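Long-range contacts in YbbR family protein (Desulfitobacterium hafniense, PDB 3LYW), which is of unknown function but belongs to the YbbR family, this chain being an all-beta fragment, probably one YbbR domain, of a longer protein: residues R1-T6 with V29-Y34; L9-T14 with A45-S50; P25-K30 with V72-R77; E56-V61 with V78-L83. One frame throughout, in Å; residues are numbered along the deposited sequence.

Contact 1: residues R1-T6 with V29-Y34; sequences RDPTLT and VKTEGY
The hydroxyl OG1 of Thr31 donates to the carbonyl O of Pro3 over 2.6 Å, meeting it in the carbonyl plane on a lone pair. Its chi1 of 70° sets OG1 between backbone N and carbonyl carbon, aimed across at Pro3, while CG2 lies 3.5 Å from the same Pro3 O. An alanine here would probably leave Pro3 O without this donor and open a gap beside the proline ring. A second polar grip follows at Asp2, whose carboxylate OD1 accepts from Gly33 N at 2.9 Å, while Asp2 N donates to Gly33 O at 3.0 Å. Gly33 suits its place because its backbone angles would jam a CB against the preceding carbonyl O. A water accepts from Thr31 N, donates to Asp2 O and is also hydrogen-bonded to Thr4 OG1, bridging the two strands. Farther in, regular antiparallel pairing takes over between Leu5 and Val29, joined by two backbone bonds. At the outer end Arg1 CB comes 3.5 Å from CD1 at the edge of the Tyr34 ring. This pairing joins the start of strand 4-12 to the end of strand 26-33, whose other side is bonded to strand 69-85, with Val29 resting on Ile71 and Thr31 on Ile69.

Contact 2: residues L9-T14 with A45-S50; sequences LIAKNT and AYVDLS
Leu9 and Ala45 begin a parallel backbone ladder in which Ile10 N donates to Ala45 O, Val47 N to Ile10 O and Lys12 N to Val47 O. The last of these, 2.8 Å long, is close to straight at 169°. Leu49 N then bonds to Lys12 O, carrying the pairing one step past the end of strand 45-48.

Apolar packing fills the face that bears Leu9, Ala45, Ala11 and Val47. Leu9 CD1 reaches Ala45 CB at 3.8 Å, and its other methyl, CD2, lies 4.0 Å from Val47 CG1, the two side chains crossing at about a right angle. Ala11, with only a methyl, packs its CB 3.9 Å from Val47 CG2. On the other face the aliphatic part of Lys12 suits a more open position, CG lying 4.0 Å from Tyr46 CB.

Polar side chains gather where the strand ends. Asp48 OD1 takes two donors from the same face of its carboxylate, Ser50 OG at 2.5 Å and Ser50 N at 3.1 Å; the latter makes an Asx turn, which aspartate suits because its short carboxylate can reach the N-H two residues on, and the serine hydroxyl adds a second donor.

Strand 44-48 lies between strand 4-12 and strand 55-63. Its Val47 also packs on Tyr59, Val79 and Leu81, while Leu49 and Ala11 both rest on Ile20 of strand 18-20.

Contact 3: residues P25-K30 with V72-R77; sequences PSVRVK and VEISPR
Val27 and Ile74 make the tight part of this contact: CG1 of Val27 meets CG2 of Ile74 at 3.4 Å, nearer than carbons usually come, with the side chains crossing obliquely. Val27 holds CG1 anti to its backbone N (chi1 178°), which brings that methyl over to the isoleucine. Val29 CG2 stands 4.3 Å from the same Ile74 CG2, a looser fit. Branched residues suit this face, since it turns into the interior of the domain. The Pro76 ring carries the packing past the strand end, CD lying 3.7 Å from Ser26 O; the peptide before Pro76 is cis.

The opposite face carries Arg28, Ser75, Lys30 and Glu73 and is much more open to solvent. Lys30 and Glu73 run side by side, pointing the same way, and close in a salt bridge of 3.1 Å from Lys30 NZ to Glu73 OE2. Both chains are extended beyond CG, which suits two long, oppositely charged residues at the surface. A water spans Arg28 O and Glu73 OE2, donating to each.

Between the two faces, antiparallel backbone bonds join the strands. Arg28 and Ser75 exchange a pair, and Lys30 N donates to Glu73 O. Lys30 O accepts from Val72 N at 2.9 Å and, weakly, from Glu73 N, so that Val72 and Glu73 together face Lys30 in a classic beta bulge.

Strand 26-33 sits between strands 4-12 and 69-85, its Val27 and Val29 bonded through the backbone to Leu7 and Leu5. Val27 and Ile74 both rest on Val61 of strand 55-63, and Val29 and Ile74 on Val63.

Contact 4: residues E56-V61 with V78-L83; sequences EHDYEV and VVTLQL
The beta hairpin of strands 55-63 and 69-85 is zipped here by antiparallel pairing, with His57 and Leu81, then Tyr59 and Val79, each exchanging two backbone bonds. On the buried face the Tyr59 ring crosses Leu81 at about a right angle, CD2 lying 3.9 Å from Leu81 CD1, and its OH comes 3.7 Å from Leu83 CD1. Tyrosine suits a place that is apolar along the ring but polar at its end, for OH is hydrogen-bonded to Ser52 OG. Farther along, Val61 CG2 packs on Val79 CG1 at 3.6 Å, compact branched chains filling the interior beside Leu9 and Ala45.

The exposed face carries two polar pairs, with Val78 set against Asp58 CB. Asp58 and Thr80 lie side by side, and Thr80 OG1 donates to Asp58 OD1 at 2.7 Å, nearly in line with the C-O bond. Threonine serves both neighbours: its CG2, anti to the backbone N (chi1 of OG1 -59°), is turned to the aliphatic part of Glu56. Beyond it the amide of Gln82 reaches the same glutamate, and a leucine in its place would probably leave the Glu56 carboxylate without this N-H donor. The bond runs from Gln82 NE2 to Glu56 OE2 over 3.0 Å, with the nitrogen well above the carboxylate plane, 57° out of it.

Overall arrangement
The four contacts are rungs of one mixed sheet that curls around a shared interior. Contacts 2 and 4 supply much of that interior: their centres are about 10 Å apart, and Val47 of one packs on Val79 and Tyr59 of the other. Contact 3 lies more at the surface, yet its Val27 and Ile74 reach Val61 of contact 4, while Val27 also touches Ala45 of contact 2. Contact 1 is the outlying one, its centre about 16 Å from the centre of the chain, and shares Val29 and Lys30 with contact 3. Contact 2 alone pairs parallel strands. Its polar side chains cluster at a strand end, whereas contacts 3 and 4 pair theirs along exposed faces and contact 1 adds side-chain-to-backbone bonds to its backbone pairing.

Contact 1: residues R1-T6 with V29-Y34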
loop_
_atom_site.group_PDB
_atom_site.type_symbol
_atom_site.label_atom_id
_atom_site.label_comp_id
_atom_site.label_asym_id
_atom_site.label_seq_id
_atom_site.Cartn_x
_atom_site.Cartn_y
_atom_site.Cartn_z
ATOM N N ARG A 1 -13.390 1.153 18.409
ATOM C CA ARG A 1 -13.533 2.282 17.442
ATOM C C ARG A 1 -13.580 1.752 16.006
ATOM O O ARG A 1 -14.231 2.344 15.142
ATOM C CB ARG A 1 -12.358 3.249 17.588
ATOM C CG ARG A 1 -12.567 4.607 16.936
ATOM C CD ARG A 1 -11.315 5.453 17.073
ATOM N NE ARG A 1 -11.565 6.871 16.841
ATOM C CZ ARG A 1 -10.630 7.809 16.929
ATOM N NH1 ARG A 1 -9.383 7.477 17.241
ATOM N NH2 ARG A 1 -10.938 9.081 16.717
ATOM N N ASP A 2 -12.893 0.634 15.763
ATOM C CA ASP A 2 -12.844 0.014 14.432
ATOM C C ASP A 2 -12.811 1.089 13.349
ATOM O O ASP A 2 -13.672 1.128 12.473
ATOM C CB ASP A 2 -14.067 -0.884 14.222
ATOM C CG ASP A 2 -14.317 -1.803 15.400
ATOM O OD1 ASP A 2 -13.364 -2.483 15.842
ATOM O OD2 ASP A 2 -15.467 -1.838 15.886
ATOM N N PRO A 3 -11.805 1.971 13.392
ATOM C CA PRO A 3 -11.673 3.055 12.415
ATOM C C PRO A 3 -11.448 2.639 10.965
ATOM O O PRO A 3 -10.768 1.652 10.685
ATOM C CB PRO A 3 -10.502 3.858 12.964
ATOM C CG PRO A 3 -9.627 2.793 13.557
ATOM C CD PRO A 3 -10.637 1.932 14.293
ATOM N N THR A 4 -12.048 3.393 10.049
ATOM C CA THR A 4 -11.881 3.150 8.623
ATOM C C THR A 4 -10.855 4.194 8.245
ATOM O O THR A 4 -11.065 5.381 8.479
ATOM C CB THR A 4 -13.181 3.392 7.845
ATOM O OG1 THR A 4 -14.124 2.369 8.178
ATOM C CG2 THR A 4 -12.919 3.352 6.346
ATOM N N LEU A 5 -9.735 3.752 7.686
ATOM C CA LEU A 5 -8.660 4.663 7.335
ATOM C C LEU A 5 -8.457 4.829 5.839
ATOM O O LEU A 5 -8.810 3.959 5.047
ATOM C CB LEU A 5 -7.352 4.164 7.954
ATOM C CG LEU A 5 -7.496 3.644 9.388
ATOM C CD1 LEU A 5 -6.181 3.045 9.859
ATOM C CD2 LEU A 5 -7.953 4.760 10.290
ATOM N N THR A 6 -7.885 5.968 5.468
ATOM C CA THR A 6 -7.556 6.275 4.082
ATOM C C THR A 6 -6.051 6.487 4.103
ATOM O O THR A 6 -5.567 7.498 4.621
ATOM C CB THR A 6 -8.254 7.552 3.612
ATOM O OG1 THR A 6 -9.670 7.374 3.742
ATOM C CG2 THR A 6 -7.905 7.850 2.154
ATOM N N VAL A 29 -9.023 1.318 4.263
ATOM C CA VAL A 29 -8.859 0.154 5.119
ATOM C C VAL A 29 -9.859 0.107 6.268
ATOM O O VAL A 29 -10.019 1.075 7.001
ATOM C CB VAL A 29 -7.426 0.123 5.712
ATOM C CG1 VAL A 29 -7.253 -1.085 6.620
ATOM C CG2 VAL A 29 -6.391 0.094 4.586
ATOM N N LYS A 30 -10.537 -1.027 6.402
ATOM C CA LYS A 30 -11.487 -1.240 7.483
ATOM C C LYS A 30 -10.708 -2.019 8.521
ATOM O O LYS A 30 -9.915 -2.907 8.182
ATOM C CB LYS A 30 -12.691 -2.050 7.009
ATOM C CG LYS A 30 -13.598 -1.287 6.062
ATOM C CD LYS A 30 -14.870 -2.056 5.781
ATOM C CE LYS A 30 -15.762 -1.319 4.796
ATOM N NZ LYS A 30 -16.940 -2.151 4.407
ATOM N N THR A 31 -10.944 -1.701 9.786
ATOM C CA THR A 31 -10.199 -2.337 10.858
ATOM C C THR A 31 -11.048 -2.708 12.058
ATOM O O THR A 31 -12.198 -2.277 12.181
ATOM C CB THR A 31 -9.117 -1.384 11.371
ATOM O OG1 THR A 31 -9.746 -0.302 12.067
ATOM C CG2 THR A 31 -8.324 -0.805 10.226
ATOM N N GLU A 32 -10.450 -3.495 12.949
ATOM C CA GLU A 32 -11.116 -3.886 14.177
ATOM C C GLU A 32 -10.130 -3.663 15.310
ATOM O O GLU A 32 -8.987 -4.123 15.246
ATOM C CB GLU A 32 -11.558 -5.352 14.122
ATOM C CG GLU A 32 -12.473 -5.650 12.944
ATOM C CD GLU A 32 -13.358 -6.866 13.156
ATOM O OE1 GLU A 32 -12.843 -7.914 13.596
ATOM O OE2 GLU A 32 -14.570 -6.770 12.870
ATOM N N GLY A 33 -10.574 -2.938 16.333
ATOM C CA GLY A 33 -9.716 -2.651 17.463
ATOM C C GLY A 33 -9.742 -1.172 17.785
ATOM O O GLY A 33 -10.498 -0.414 17.169
ATOM N N TYR A 34 -8.923 -0.759 18.747
ATOM C CA TYR A 34 -8.859 0.641 19.150
ATOM C C TYR A 34 -7.415 1.120 19.255
ATOM O O TYR A 34 -6.518 0.347 19.589
ATOM C CB TYR A 34 -9.580 0.846 20.484
ATOM C CG TYR A 34 -9.545 2.272 20.986
ATOM C CD1 TYR A 34 -10.070 3.309 20.226
ATOM C CD2 TYR A 34 -8.989 2.581 22.219
ATOM C CE1 TYR A 34 -10.041 4.613 20.680
ATOM C CE2 TYR A 34 -8.956 3.883 22.682
ATOM C CZ TYR A 34 -9.483 4.895 21.908
ATOM O OH TYR A 34 -9.452 6.193 22.365
HETATM O O HOH W 1 -13.491 0.086 9.968
#

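Contact 2: residues L9-T14 with A45-S50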
loop_
_atom_site.group_PDB
_atom_site.type_symbol
_atom_site.label_atom_id
_atom_site.label_comp_id
_atom_site.label_asym_id
_atom_site.label_seq_id
_atom_site.Cartn_x
_atom_site.Cartn_y
_atom_site.Cartn_z
ATOM N N LEU A 9 -0.570 5.012 -0.749
ATOM C CA LEU A 9 0.113 3.788 -1.149
ATOM C C LEU A 9 1.579 4.042 -1.464
ATOM O O LEU A 9 1.913 4.973 -2.192
ATOM C CB LEU A 9 -0.584 3.181 -2.370
ATOM C CG LEU A 9 -0.104 1.797 -2.835
ATOM C CD1 LEU A 9 -0.214 0.798 -1.698
ATOM C CD2 LEU A 9 -0.929 1.341 -4.023
ATOM N N ILE A 10 2.442 3.207 -0.900
ATOM C CA ILE A 10 3.885 3.321 -1.075
ATOM C C ILE A 10 4.468 2.083 -1.737
ATOM O O ILE A 10 4.040 0.959 -1.463
ATOM C CB ILE A 10 4.583 3.511 0.282
ATOM C CG1 ILE A 10 4.147 4.842 0.890
ATOM C CG2 ILE A 10 6.096 3.458 0.115
ATOM C CD1 ILE A 10 4.320 6.022 -0.049
ATOM N N ALA A 11 5.437 2.286 -2.619
ATOM C CA ALA A 11 6.047 1.147 -3.283
ATOM C C ALA A 11 7.335 0.767 -2.567
ATOM O O ALA A 11 8.144 1.631 -2.259
ATOM C CB ALA A 11 6.337 1.487 -4.727
ATOM N N LYS A 12 7.516 -0.521 -2.294
ATOM C CA LYS A 12 8.737 -0.987 -1.647
ATOM C C LYS A 12 9.557 -1.836 -2.624
ATOM O O LYS A 12 9.017 -2.472 -3.533
ATOM C CB LYS A 12 8.400 -1.808 -0.405
ATOM C CG LYS A 12 7.572 -1.075 0.627
ATOM C CD LYS A 12 8.354 0.036 1.324
ATOM C CE LYS A 12 7.530 0.642 2.460
ATOM N NZ LYS A 12 8.242 1.746 3.158
ATOM N N ASN A 13 10.870 -1.823 -2.436
ATOM C CA ASN A 13 11.786 -2.577 -3.263
ATOM C C ASN A 13 11.665 -2.336 -4.760
ATOM O O ASN A 13 11.781 -3.265 -5.557
ATOM C CB ASN A 13 11.640 -4.063 -2.941
ATOM C CG ASN A 13 11.856 -4.353 -1.466
ATOM O OD1 ASN A 13 10.952 -4.808 -0.775
ATOM N ND2 ASN A 13 13.053 -4.078 -0.979
ATOM N N THR A 14 11.430 -1.085 -5.144
ATOM C CA THR A 14 11.342 -0.745 -6.556
ATOM C C THR A 14 12.715 -1.067 -7.142
ATOM O O THR A 14 13.727 -0.567 -6.663
ATOM C CB THR A 14 11.065 0.759 -6.764
ATOM O OG1 THR A 14 9.787 1.097 -6.209
ATOM C CG2 THR A 14 11.075 1.104 -8.255
ATOM N N ALA A 45 0.028 2.054 3.199
ATOM C CA ALA A 45 -0.324 0.789 2.584
ATOM C C ALA A 45 0.856 0.645 1.640
ATOM O O ALA A 45 1.497 1.640 1.308
ATOM C CB ALA A 45 -1.619 0.920 1.797
ATOM N N TYR A 46 1.157 -0.564 1.192
ATOM C CA TYR A 46 2.289 -0.708 0.293
ATOM C C TYR A 46 2.143 -1.830 -0.715
ATOM O O TYR A 46 1.315 -2.728 -0.550
ATOM C CB TYR A 46 3.573 -0.936 1.106
ATOM C CG TYR A 46 3.635 -2.275 1.810
ATOM C CD1 TYR A 46 4.100 -3.416 1.156
ATOM C CD2 TYR A 46 3.194 -2.404 3.121
ATOM C CE1 TYR A 46 4.118 -4.654 1.797
ATOM C CE2 TYR A 46 3.213 -3.631 3.770
ATOM C CZ TYR A 46 3.673 -4.747 3.104
ATOM O OH TYR A 46 3.678 -5.954 3.745
ATOM N N VAL A 47 2.933 -1.730 -1.778
ATOM C CA VAL A 47 3.015 -2.759 -2.794
ATOM C C VAL A 47 4.498 -3.114 -2.815
ATOM O O VAL A 47 5.357 -2.243 -2.684
ATOM C CB VAL A 47 2.555 -2.265 -4.179
ATOM C CG1 VAL A 47 1.056 -2.109 -4.179
ATOM C CG2 VAL A 47 3.236 -0.930 -4.534
ATOM N N ASP A 48 4.790 -4.402 -2.948
ATOM C CA ASP A 48 6.168 -4.872 -2.951
ATOM C C ASP A 48 6.576 -5.226 -4.378
ATOM O O ASP A 48 6.122 -6.225 -4.933
ATOM C CB ASP A 48 6.284 -6.102 -2.041
ATOM C CG ASP A 48 7.720 -6.466 -1.733
ATOM O OD1 ASP A 48 8.630 -5.876 -2.353
ATOM O OD2 ASP A 48 7.938 -7.343 -0.873
ATOM N N LEU A 49 7.444 -4.404 -4.963
ATOM C CA LEU A 49 7.904 -4.615 -6.336
ATOM C C LEU A 49 9.153 -5.476 -6.423
ATOM O O LEU A 49 9.796 -5.548 -7.465
ATOM C CB LEU A 49 8.176 -3.263 -7.009
ATOM C CG LEU A 49 6.956 -2.539 -7.601
ATOM C CD1 LEU A 49 5.824 -2.548 -6.617
ATOM C CD2 LEU A 49 7.328 -1.095 -7.961
ATOM N N SER A 50 9.502 -6.129 -5.325
ATOM C CA SER A 50 10.689 -6.969 -5.312
ATOM C C SER A 50 10.741 -7.875 -6.531
ATOM O O SER A 50 9.770 -8.553 -6.853
ATOM C CB SER A 50 10.727 -7.824 -4.044
ATOM O OG SER A 50 10.826 -7.028 -2.879
#

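Contact 3: residues P25-K30 with V72-R77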
loop_
_atom_site.group_PDB
_atom_site.type_symbol
_atom_site.label_atom_id
_atom_site.label_comp_id
_atom_site.label_asym_id
_atom_site.label_seq_id
_atom_site.Cartn_x
_atom_site.Cartn_y
_atom_site.Cartn_z
ATOM N N PRO A 25 -2.734 5.000 -6.305
ATOM C CA PRO A 25 -4.011 5.415 -5.724
ATOM C C PRO A 25 -3.978 5.326 -4.210
ATOM O O PRO A 25 -3.044 4.764 -3.644
ATOM C CB PRO A 25 -4.997 4.433 -6.343
ATOM C CG PRO A 25 -4.177 3.181 -6.418
ATOM C CD PRO A 25 -2.864 3.688 -6.963
ATOM N N SER A 26 -4.977 5.920 -3.566
ATOM C CA SER A 26 -5.077 5.876 -2.118
ATOM C C SER A 26 -5.767 4.557 -1.808
ATOM O O SER A 26 -6.347 3.936 -2.697
ATOM C CB SER A 26 -5.912 7.046 -1.587
ATOM O OG SER A 26 -7.214 7.054 -2.148
ATOM N N VAL A 27 -5.705 4.138 -0.554
ATOM C CA VAL A 27 -6.291 2.875 -0.136
ATOM C C VAL A 27 -7.215 3.063 1.070
ATOM O O VAL A 27 -6.867 3.781 2.016
ATOM C CB VAL A 27 -5.180 1.879 0.255
ATOM C CG1 VAL A 27 -5.791 0.589 0.744
ATOM C CG2 VAL A 27 -4.279 1.619 -0.932
ATOM N N ARG A 28 -8.384 2.419 1.035
ATOM C CA ARG A 28 -9.323 2.501 2.159
ATOM C C ARG A 28 -9.204 1.201 2.949
ATOM O O ARG A 28 -9.284 0.114 2.372
ATOM C CB ARG A 28 -10.751 2.667 1.654
ATOM C CG ARG A 28 -10.981 3.989 0.980
ATOM C CD ARG A 28 -11.771 4.941 1.854
ATOM N NE ARG A 28 -13.162 5.025 1.415
ATOM C CZ ARG A 28 -14.006 5.989 1.772
ATOM N NH1 ARG A 28 -13.604 6.960 2.581
ATOM N NH2 ARG A 28 -15.248 5.991 1.305
ATOM N N VAL A 29 -9.023 1.318 4.263
ATOM C CA VAL A 29 -8.859 0.154 5.119
ATOM C C VAL A 29 -9.859 0.107 6.268
ATOM O O VAL A 29 -10.019 1.075 7.001
ATOM C CB VAL A 29 -7.426 0.123 5.712
ATOM C CG1 VAL A 29 -7.253 -1.085 6.620
ATOM C CG2 VAL A 29 -6.391 0.094 4.586
ATOM N N LYS A 30 -10.537 -1.027 6.402
ATOM C CA LYS A 30 -11.487 -1.240 7.483
ATOM C C LYS A 30 -10.708 -2.019 8.521
ATOM O O LYS A 30 -9.915 -2.907 8.182
ATOM C CB LYS A 30 -12.691 -2.050 7.009
ATOM C CG LYS A 30 -13.598 -1.287 6.062
ATOM C CD LYS A 30 -14.870 -2.056 5.781
ATOM C CE LYS A 30 -15.762 -1.319 4.796
ATOM N NZ LYS A 30 -16.940 -2.151 4.407
ATOM N N VAL A 72 -9.139 -5.735 8.436
ATOM C CA VAL A 72 -10.147 -6.694 7.994
ATOM C C VAL A 72 -10.554 -6.539 6.529
ATOM O O VAL A 72 -11.126 -7.449 5.935
ATOM C CB VAL A 72 -11.412 -6.603 8.872
ATOM C CG1 VAL A 72 -11.057 -6.891 10.317
ATOM C CG2 VAL A 72 -12.035 -5.237 8.747
ATOM N N GLU A 73 -10.273 -5.384 5.941
ATOM C CA GLU A 73 -10.637 -5.163 4.546
ATOM C C GLU A 73 -9.757 -4.087 3.928
ATOM O O GLU A 73 -9.483 -3.075 4.558
ATOM C CB GLU A 73 -12.101 -4.738 4.469
ATOM C CG GLU A 73 -12.649 -4.527 3.087
ATOM C CD GLU A 73 -14.137 -4.230 3.116
ATOM O OE1 GLU A 73 -14.926 -5.137 3.461
ATOM O OE2 GLU A 73 -14.516 -3.084 2.807
ATOM N N ILE A 74 -9.321 -4.316 2.693
ATOM C CA ILE A 74 -8.470 -3.362 1.993
ATOM C C ILE A 74 -8.967 -3.120 0.572
ATOM O O ILE A 74 -9.128 -4.059 -0.208
ATOM C CB ILE A 74 -7.008 -3.841 1.941
ATOM C CG1 ILE A 74 -6.519 -4.215 3.342
ATOM C CG2 ILE A 74 -6.117 -2.770 1.329
ATOM C CD1 ILE A 74 -5.280 -5.083 3.344
ATOM N N SER A 75 -9.208 -1.856 0.241
ATOM C CA SER A 75 -9.687 -1.488 -1.086
ATOM C C SER A 75 -8.918 -0.292 -1.637
ATOM O O SER A 75 -8.833 0.753 -0.995
ATOM C CB SER A 75 -11.184 -1.178 -1.049
ATOM O OG SER A 75 -11.669 -0.850 -2.339
ATOM N N PRO A 76 -8.359 -0.455 -2.833
ATOM C CA PRO A 76 -8.479 -1.714 -3.575
ATOM C C PRO A 76 -7.516 -2.774 -3.050
ATOM O O PRO A 76 -6.529 -2.440 -2.395
ATOM C CB PRO A 76 -8.092 -1.313 -5.000
ATOM C CG PRO A 76 -7.177 -0.154 -4.823
ATOM C CD PRO A 76 -7.687 0.592 -3.622
ATOM N N ARG A 77 -7.807 -4.039 -3.337
ATOM C CA ARG A 77 -6.961 -5.140 -2.891
ATOM C C ARG A 77 -5.767 -5.329 -3.820
ATOM O O ARG A 77 -4.679 -5.700 -3.378
ATOM C CB ARG A 77 -7.771 -6.436 -2.804
ATOM C CG ARG A 77 -8.949 -6.369 -1.847
ATOM C CD ARG A 77 -10.120 -7.195 -2.355
ATOM N NE ARG A 77 -11.240 -7.188 -1.418
ATOM C CZ ARG A 77 -12.018 -6.135 -1.191
ATOM N NH1 ARG A 77 -11.800 -4.995 -1.834
ATOM N NH2 ARG A 77 -13.015 -6.219 -0.321
HETATM O O HOH W 2 -11.956 -1.048 2.911
#

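Contact 4: residues E56-V61 with V78-L83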
loop_
_atom_site.group_PDB
_atom_site.type_symbol
_atom_site.label_atom_id
_atom_site.label_comp_id
_atom_site.label_asym_id
_atom_site.label_seq_id
_atom_site.Cartn_x
_atom_site.Cartn_y
_atom_site.Cartn_z
ATOM N N GLU A 56 3.703 -3.897 -17.356
ATOM C CA GLU A 56 2.547 -3.693 -16.492
ATOM C C GLU A 56 2.265 -4.965 -15.714
ATOM O O GLU A 56 2.155 -6.039 -16.305
ATOM C CB GLU A 56 1.319 -3.302 -17.329
ATOM C CG GLU A 56 0.119 -2.851 -16.494
ATOM C CD GLU A 56 -1.001 -2.259 -17.337
ATOM O OE1 GLU A 56 -1.715 -3.029 -18.008
ATOM O OE2 GLU A 56 -1.163 -1.019 -17.334
ATOM N N HIS A 57 2.160 -4.840 -14.395
ATOM C CA HIS A 57 1.896 -5.981 -13.527
ATOM C C HIS A 57 0.905 -5.597 -12.436
ATOM O O HIS A 57 0.704 -4.410 -12.144
ATOM C CB HIS A 57 3.184 -6.448 -12.846
ATOM C CG HIS A 57 4.361 -6.516 -13.764
ATOM N ND1 HIS A 57 4.426 -7.382 -14.830
ATOM C CD2 HIS A 57 5.506 -5.792 -13.790
ATOM C CE1 HIS A 57 5.561 -7.191 -15.479
ATOM N NE2 HIS A 57 6.234 -6.234 -14.870
ATOM N N ASP A 58 0.296 -6.608 -11.822
ATOM C CA ASP A 58 -0.644 -6.382 -10.715
ATOM C C ASP A 58 0.067 -6.685 -9.406
ATOM O O ASP A 58 0.847 -7.644 -9.330
ATOM C CB ASP A 58 -1.858 -7.299 -10.835
ATOM C CG ASP A 58 -2.534 -7.179 -12.177
ATOM O OD1 ASP A 58 -2.748 -6.036 -12.629
ATOM O OD2 ASP A 58 -2.853 -8.227 -12.773
ATOM N N TYR A 59 -0.211 -5.885 -8.383
ATOM C CA TYR A 59 0.410 -6.082 -7.091
ATOM C C TYR A 59 -0.641 -6.073 -5.996
ATOM O O TYR A 59 -1.583 -5.284 -6.030
ATOM C CB TYR A 59 1.447 -4.980 -6.838
ATOM C CG TYR A 59 2.569 -4.964 -7.854
ATOM C CD1 TYR A 59 3.674 -5.812 -7.725
ATOM C CD2 TYR A 59 2.525 -4.110 -8.956
ATOM C CE1 TYR A 59 4.699 -5.805 -8.663
ATOM C CE2 TYR A 59 3.552 -4.102 -9.906
ATOM C CZ TYR A 59 4.632 -4.950 -9.749
ATOM O OH TYR A 59 5.647 -4.930 -10.678
ATOM N N GLU A 60 -0.470 -6.966 -5.031
ATOM C CA GLU A 60 -1.378 -7.065 -3.904
ATOM C C GLU A 60 -1.095 -5.930 -2.924
ATOM O O GLU A 60 0.048 -5.712 -2.529
ATOM C CB GLU A 60 -1.174 -8.392 -3.185
ATOM C CG GLU A 60 -2.114 -8.617 -2.031
ATOM C CD GLU A 60 -1.640 -9.741 -1.118
ATOM O OE1 GLU A 60 -1.171 -10.775 -1.640
ATOM O OE2 GLU A 60 -1.736 -9.588 0.120
ATOM N N VAL A 61 -2.143 -5.224 -2.521
ATOM C CA VAL A 61 -1.990 -4.123 -1.584
ATOM C C VAL A 61 -1.925 -4.696 -0.176
ATOM O O VAL A 61 -2.742 -5.537 0.202
ATOM C CB VAL A 61 -3.179 -3.134 -1.676
ATOM C CG1 VAL A 61 -2.960 -1.957 -0.709
ATOM C CG2 VAL A 61 -3.336 -2.644 -3.092
ATOM N N VAL A 78 -5.977 -5.071 -5.106
ATOM C CA VAL A 78 -4.919 -5.211 -6.098
ATOM C C VAL A 78 -4.786 -3.947 -6.943
ATOM O O VAL A 78 -5.782 -3.302 -7.271
ATOM C CB VAL A 78 -5.169 -6.414 -7.026
ATOM C CG1 VAL A 78 -4.077 -6.506 -8.081
ATOM C CG2 VAL A 78 -5.249 -7.699 -6.218
ATOM N N VAL A 79 -3.551 -3.601 -7.292
ATOM C CA VAL A 79 -3.288 -2.414 -8.097
ATOM C C VAL A 79 -2.390 -2.740 -9.285
ATOM O O VAL A 79 -1.396 -3.453 -9.148
ATOM C CB VAL A 79 -2.632 -1.299 -7.260
ATOM C CG1 VAL A 79 -3.580 -0.829 -6.168
ATOM C CG2 VAL A 79 -1.320 -1.786 -6.664
ATOM N N THR A 80 -2.747 -2.212 -10.452
ATOM C CA THR A 80 -1.974 -2.441 -11.665
ATOM C C THR A 80 -1.005 -1.269 -11.839
ATOM O O THR A 80 -1.403 -0.111 -11.833
ATOM C CB THR A 80 -2.904 -2.519 -12.888
ATOM O OG1 THR A 80 -3.855 -3.580 -12.705
ATOM C CG2 THR A 80 -2.096 -2.764 -14.151
ATOM N N LEU A 81 0.276 -1.577 -12.004
ATOM C CA LEU A 81 1.294 -0.544 -12.158
ATOM C C LEU A 81 2.221 -0.851 -13.332
ATOM O O LEU A 81 2.415 -2.009 -13.705
ATOM C CB LEU A 81 2.143 -0.453 -10.890
ATOM C CG LEU A 81 1.420 -0.173 -9.574
ATOM C CD1 LEU A 81 2.436 -0.228 -8.425
ATOM C CD2 LEU A 81 0.744 1.175 -9.632
ATOM N N GLN A 82 2.797 0.197 -13.908
ATOM C CA GLN A 82 3.732 0.019 -15.011
ATOM C C GLN A 82 5.125 0.419 -14.553
ATOM O O GLN A 82 5.298 1.463 -13.901
ATOM C CB GLN A 82 3.320 0.862 -16.213
ATOM C CG GLN A 82 1.924 0.584 -16.715
ATOM C CD GLN A 82 1.631 1.303 -18.010
ATOM O OE1 GLN A 82 2.178 2.378 -18.279
ATOM N NE2 GLN A 82 0.751 0.723 -18.815
ATOM N N LEU A 83 6.108 -0.415 -14.884
ATOM C CA LEU A 83 7.500 -0.159 -14.519
ATOM C C LEU A 83 8.304 0.009 -15.796
ATOM O O LEU A 83 8.095 -0.714 -16.765
ATOM C CB LEU A 83 8.090 -1.332 -13.730
ATOM C CG LEU A 83 8.013 -1.394 -12.207
ATOM C CD1 LEU A 83 8.454 -2.777 -11.748
ATOM C CD2 LEU A 83 8.878 -0.316 -11.594
#